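Local coordinates for protein cpftsy (Physcomitrella patens, PDB 4AK9) that probably acts as the GTP-binding receptor of the chloroplast signal recognition particle, helping to deliver proteins to the thylakoid membrane, at residues L119-V124 with L240-G245; P236-L241 with G263-I268. All coordinates share one frame; numbering follows the deposited sequence.

Contacts 1 and 2 are two successive joints of one sheet in the GTPase domain, their centres about 8 Å apart. Both use strand 238-244, which lies between strand 117-123 (contact 1) and strand 266-270 (contact 2), all three running parallel, and they share L240 and L241. Along the chain, strand 117-123 comes first; the 115 residues between the segments of contact 1 contain several helices and further strands of the sheet, whereas a single helix, 251-261, with its flanking loops lies between the partners of contact 2. The two contacts also touch directly, M120 SD packing on P236 CG. Together they form the buried middle of the sheet, at whose strand 117-123 the probable nucleotide-binding P-loop begins.

Contact 1: residues L119-V124 with L240-G245; sequences LMIVGV and LLVLDG
I121 meets L240 and V242 through two different branches, set by a chi1 of -59°: CG1 lies anti to the carbonyl carbon and CG2 anti to the backbone N. At the end of the first branch, I121 CD1 reaches L240 CD1 at 3.9 Å, the two side chains crossing at a slant, while I121 CG2 touches V242 CG2 at 3.6 Å. The other face of the sheet carries V122 and L241. There L241 CG, anti to its own backbone N (chi1 173°), swings L241 CD1 toward strand 117-123, against V122 CG2 (3.9 Å) and G123 CA (3.6 Å). Parallel backbone pairing underlies this packing: L240 N donates to M120 O (2.8 Å), V122 N to L240 O (2.8 Å) and V242 N to V122 O (2.9 Å), all three nearly straight at the hydrogen. Beyond these bonds the strands splay, and one water bridges them, accepting from V124 N and donating to V242 O. Helix 126-142 packs against the I121 side through L133 and L136, while F258 of helix 251-261 meets L241 on the other. K129 NZ bonds G123 O, consistent with a Walker A loop following strand 117-123. The pair makes up the middle of the parallel sheet of a P-loop NTPase fold, as in SRP-type GTPases.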
loop_
_atom_site.group_PDB
_atom_site.type_symbol
_atom_site.label_atom_id
_atom_site.label_comp_id
_atom_site.label_asym_id
_atom_site.label_seq_id
_atom_site.Cartn_x
_atom_site.Cartn_y
_atom_site.Cartn_z
ATOM N N LEU A 119 18.944 -10.285 22.606
ATOM C CA LEU A 119 17.956 -9.782 21.635
ATOM C C LEU A 119 18.432 -10.201 20.249
ATOM O O LEU A 119 19.560 -9.866 19.838
ATOM C CB LEU A 119 17.890 -8.249 21.715
ATOM C CG LEU A 119 16.971 -7.503 22.678
ATOM C CD1 LEU A 119 16.901 -8.157 24.018
ATOM C CD2 LEU A 119 17.417 -6.064 22.826
ATOM N N MET A 120 17.608 -10.945 19.513
ATOM C CA MET A 120 17.938 -11.261 18.133
ATOM C C MET A 120 17.214 -10.292 17.195
ATOM O O MET A 120 16.027 -10.035 17.358
ATOM C CB MET A 120 17.573 -12.704 17.780
ATOM C CG MET A 120 18.448 -13.733 18.473
ATOM S SD MET A 120 17.788 -15.397 18.169
ATOM C CE MET A 120 18.271 -15.735 16.482
ATOM N N ILE A 121 17.952 -9.716 16.258
ATOM C CA ILE A 121 17.378 -8.768 15.304
ATOM C C ILE A 121 17.250 -9.523 13.987
ATOM O O ILE A 121 18.235 -10.095 13.462
ATOM C CB ILE A 121 18.295 -7.545 15.103
ATOM C CG1 ILE A 121 18.552 -6.794 16.413
ATOM C CG2 ILE A 121 17.812 -6.643 13.934
ATOM C CD1 ILE A 121 17.400 -6.634 17.368
ATOM N N VAL A 122 16.036 -9.588 13.437
ATOM C CA VAL A 122 15.849 -10.326 12.187
ATOM C C VAL A 122 15.169 -9.463 11.116
ATOM O O VAL A 122 14.636 -8.391 11.420
ATOM C CB VAL A 122 14.989 -11.607 12.401
ATOM C CG1 VAL A 122 15.667 -12.528 13.439
ATOM C CG2 VAL A 122 13.610 -11.217 12.902
ATOM N N GLY A 123 15.190 -9.935 9.876
ATOM C CA GLY A 123 14.572 -9.180 8.784
ATOM C C GLY A 123 15.317 -9.271 7.474
ATOM O O GLY A 123 16.351 -9.926 7.371
ATOM N N VAL A 124 14.794 -8.598 6.455
ATOM C CA VAL A 124 15.321 -8.819 5.110
ATOM C C VAL A 124 16.515 -7.949 4.784
ATOM O O VAL A 124 17.380 -8.339 4.006
ATOM C CB VAL A 124 14.241 -8.612 4.010
ATOM C CG1 VAL A 124 12.914 -9.179 4.464
ATOM C CG2 VAL A 124 14.100 -7.146 3.652
ATOM N N LEU A 240 13.288 -9.363 17.370
ATOM C CA LEU A 240 12.758 -8.105 16.860
ATOM C C LEU A 240 12.885 -8.108 15.347
ATOM O O LEU A 240 13.978 -8.208 14.793
ATOM C CB LEU A 240 13.529 -6.928 17.489
ATOM C CG LEU A 240 13.445 -6.879 19.006
ATOM C CD1 LEU A 240 14.329 -5.751 19.569
ATOM C CD2 LEU A 240 11.985 -6.702 19.440
ATOM N N LEU A 241 11.743 -8.017 14.658
ATOM C CA LEU A 241 11.728 -7.975 13.199
ATOM C C LEU A 241 11.763 -6.514 12.669
ATOM O O LEU A 241 10.890 -5.683 12.996
ATOM C CB LEU A 241 10.474 -8.724 12.684
ATOM C CG LEU A 241 10.241 -8.628 11.181
ATOM C CD1 LEU A 241 11.364 -9.301 10.390
ATOM C CD2 LEU A 241 8.896 -9.247 10.790
ATOM N N VAL A 242 12.768 -6.215 11.861
ATOM C CA VAL A 242 12.962 -4.855 11.373
ATOM C C VAL A 242 12.293 -4.776 10.010
ATOM O O VAL A 242 12.574 -5.585 9.128
ATOM C CB VAL A 242 14.465 -4.503 11.220
ATOM C CG1 VAL A 242 14.594 -3.049 10.683
ATOM C CG2 VAL A 242 15.191 -4.647 12.533
ATOM N N LEU A 243 11.355 -3.844 9.863
ATOM C CA LEU A 243 10.595 -3.695 8.605
ATOM C C LEU A 243 10.716 -2.271 8.068
ATOM O O LEU A 243 10.629 -1.315 8.835
ATOM C CB LEU A 243 9.124 -3.984 8.872
ATOM C CG LEU A 243 8.858 -5.391 9.431
ATOM C CD1 LEU A 243 7.489 -5.422 10.013
ATOM C CD2 LEU A 243 9.011 -6.385 8.275
ATOM N N ASP A 244 10.903 -2.140 6.764
ATOM C CA ASP A 244 11.037 -0.827 6.110
ATOM C C ASP A 244 9.670 -0.144 5.908
ATOM O O ASP A 244 8.873 -0.539 5.033
ATOM C CB ASP A 244 11.725 -1.032 4.758
ATOM C CG ASP A 244 12.085 0.269 4.066
ATOM O OD1 ASP A 244 11.430 1.313 4.342
ATOM O OD2 ASP A 244 13.042 0.254 3.238
ATOM N N GLY A 245 9.428 0.905 6.696
ATOM C CA GLY A 245 8.176 1.651 6.687
ATOM C C GLY A 245 7.831 2.242 5.327
ATOM O O GLY A 245 6.652 2.486 5.018
HETATM O O HOH W 1 12.011 -7.630 7.018
#

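Contact 2: residues P236-L241 with G263-I268; sequences PNEVLL and GVTGFI
A beta-alpha-beta unit made of strand 238-244, helix 251-261 and strand 266-270 closes here, where V239 and L241 bond to the returning chain in a parallel sheet of the P-loop GTPase fold. L241 N donates to G266 O, and I268 N to L241 O at 2.8 Å and nearly straight. Just before the strand, T265 N binds V239 O (2.8 Å), an acceptor that also takes a weak bond from G266 N. On one face L241 runs alongside F267 in the same direction; L241 CD2 sits at the ring's edge near its plane, 4.0 Å from F267 CE1, and L241 CB rests on V264 CG1 at 3.8 Å. On the other face L240 CB meets I268 CD1 (3.9 Å). V239 CB comes 3.4 Å from G263 O. E238, bent at chi2 (-75°), turns its carboxylate back to T265, while its OE2 pairs with K293 in a salt bridge. T265 OG1, set between its own backbone N and carbonyl carbon (chi1 62°), accepts from V239 N at 2.9 Å and donates to E238 OE1 at 2.5 Å, approaching from above the carboxylate plane.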
loop_
_atom_site.group_PDB
_atom_site.type_symbol
_atom_site.label_atom_id
_atom_site.label_comp_id
_atom_site.label_asym_id
_atom_site.label_seq_id
_atom_site.Cartn_x
_atom_site.Cartn_y
_atom_site.Cartn_z
ATOM N N PRO A 236 16.472 -16.573 23.219
ATOM C CA PRO A 236 16.454 -15.091 23.169
ATOM C C PRO A 236 15.298 -14.494 23.973
ATOM O O PRO A 236 14.194 -15.060 23.975
ATOM C CB PRO A 236 16.273 -14.778 21.665
ATOM C CG PRO A 236 15.544 -16.031 21.094
ATOM C CD PRO A 236 16.060 -17.213 21.944
ATOM N N ASN A 237 15.525 -13.356 24.627
ATOM C CA ASN A 237 14.458 -12.676 25.357
ATOM C C ASN A 237 13.535 -11.902 24.414
ATOM O O ASN A 237 12.358 -11.750 24.706
ATOM C CB ASN A 237 15.063 -11.722 26.366
ATOM C CG ASN A 237 15.961 -12.441 27.356
ATOM O OD1 ASN A 237 17.099 -12.784 27.036
ATOM N ND2 ASN A 237 15.438 -12.692 28.549
ATOM N N GLU A 238 14.095 -11.438 23.296
ATOM C CA GLU A 238 13.340 -10.731 22.251
ATOM C C GLU A 238 13.800 -11.204 20.878
ATOM O O GLU A 238 14.980 -11.501 20.669
ATOM C CB GLU A 238 13.537 -9.202 22.384
ATOM C CG GLU A 238 12.965 -8.567 23.666
ATOM C CD GLU A 238 11.438 -8.441 23.629
ATOM O OE1 GLU A 238 10.836 -8.454 22.514
ATOM O OE2 GLU A 238 10.821 -8.306 24.713
ATOM N N VAL A 239 12.864 -11.307 19.943
ATOM C CA VAL A 239 13.181 -11.493 18.525
ATOM C C VAL A 239 12.481 -10.302 17.827
ATOM O O VAL A 239 11.246 -10.200 17.763
ATOM C CB VAL A 239 12.713 -12.869 17.936
ATOM C CG1 VAL A 239 13.000 -12.976 16.442
ATOM C CG2 VAL A 239 13.368 -14.051 18.693
ATOM N N LEU A 240 13.288 -9.363 17.370
ATOM C CA LEU A 240 12.758 -8.105 16.860
ATOM C C LEU A 240 12.885 -8.108 15.347
ATOM O O LEU A 240 13.978 -8.208 14.793
ATOM C CB LEU A 240 13.529 -6.928 17.489
ATOM C CG LEU A 240 13.445 -6.879 19.006
ATOM C CD1 LEU A 240 14.329 -5.751 19.569
ATOM C CD2 LEU A 240 11.985 -6.702 19.440
ATOM N N LEU A 241 11.743 -8.017 14.658
ATOM C CA LEU A 241 11.728 -7.975 13.199
ATOM C C LEU A 241 11.763 -6.514 12.669
ATOM O O LEU A 241 10.890 -5.683 12.996
ATOM C CB LEU A 241 10.474 -8.724 12.684
ATOM C CG LEU A 241 10.241 -8.628 11.181
ATOM C CD1 LEU A 241 11.364 -9.301 10.390
ATOM C CD2 LEU A 241 8.896 -9.247 10.790
ATOM N N GLY A 263 9.682 -17.130 16.281
ATOM C CA GLY A 263 8.696 -16.430 17.089
ATOM C C GLY A 263 9.059 -14.954 17.294
ATOM O O GLY A 263 9.806 -14.624 18.230
ATOM N N VAL A 264 8.488 -14.068 16.476
ATOM C CA VAL A 264 8.763 -12.618 16.557
ATOM C C VAL A 264 8.049 -12.046 17.772
ATOM O O VAL A 264 6.850 -12.288 17.964
ATOM C CB VAL A 264 8.271 -11.914 15.268
ATOM C CG1 VAL A 264 8.437 -10.376 15.375
ATOM C CG2 VAL A 264 9.017 -12.440 14.051
ATOM N N THR A 265 8.773 -11.305 18.605
ATOM C CA THR A 265 8.182 -10.752 19.818
ATOM C C THR A 265 7.853 -9.268 19.664
ATOM O O THR A 265 7.124 -8.696 20.492
ATOM C CB THR A 265 9.123 -10.949 21.024
ATOM O OG1 THR A 265 10.354 -10.250 20.786
ATOM C CG2 THR A 265 9.437 -12.446 21.183
ATOM N N GLY A 266 8.381 -8.634 18.631
ATOM C CA GLY A 266 8.115 -7.206 18.427
ATOM C C GLY A 266 8.609 -6.742 17.078
ATOM O O GLY A 266 9.534 -7.320 16.521
ATOM N N PHE A 267 7.972 -5.692 16.537
ATOM C CA PHE A 267 8.452 -5.096 15.289
ATOM C C PHE A 267 9.206 -3.788 15.546
ATOM O O PHE A 267 8.912 -3.055 16.495
ATOM C CB PHE A 267 7.271 -4.762 14.373
ATOM C CG PHE A 267 6.356 -5.917 14.110
ATOM C CD1 PHE A 267 6.796 -7.034 13.438
ATOM C CD2 PHE A 267 5.014 -5.850 14.507
ATOM C CE1 PHE A 267 5.943 -8.099 13.187
ATOM C CE2 PHE A 267 4.137 -6.925 14.251
ATOM C CZ PHE A 267 4.601 -8.038 13.573
ATOM N N ILE A 268 10.144 -3.512 14.660
ATOM C CA ILE A 268 10.772 -2.205 14.514
ATOM C C ILE A 268 10.544 -1.705 13.104
ATOM O O ILE A 268 10.978 -2.323 12.111
ATOM C CB ILE A 268 12.286 -2.286 14.830
ATOM C CG1 ILE A 268 12.454 -2.744 16.282
ATOM C CG2 ILE A 268 12.988 -0.865 14.547
ATOM C CD1 ILE A 268 13.923 -3.100 16.622
#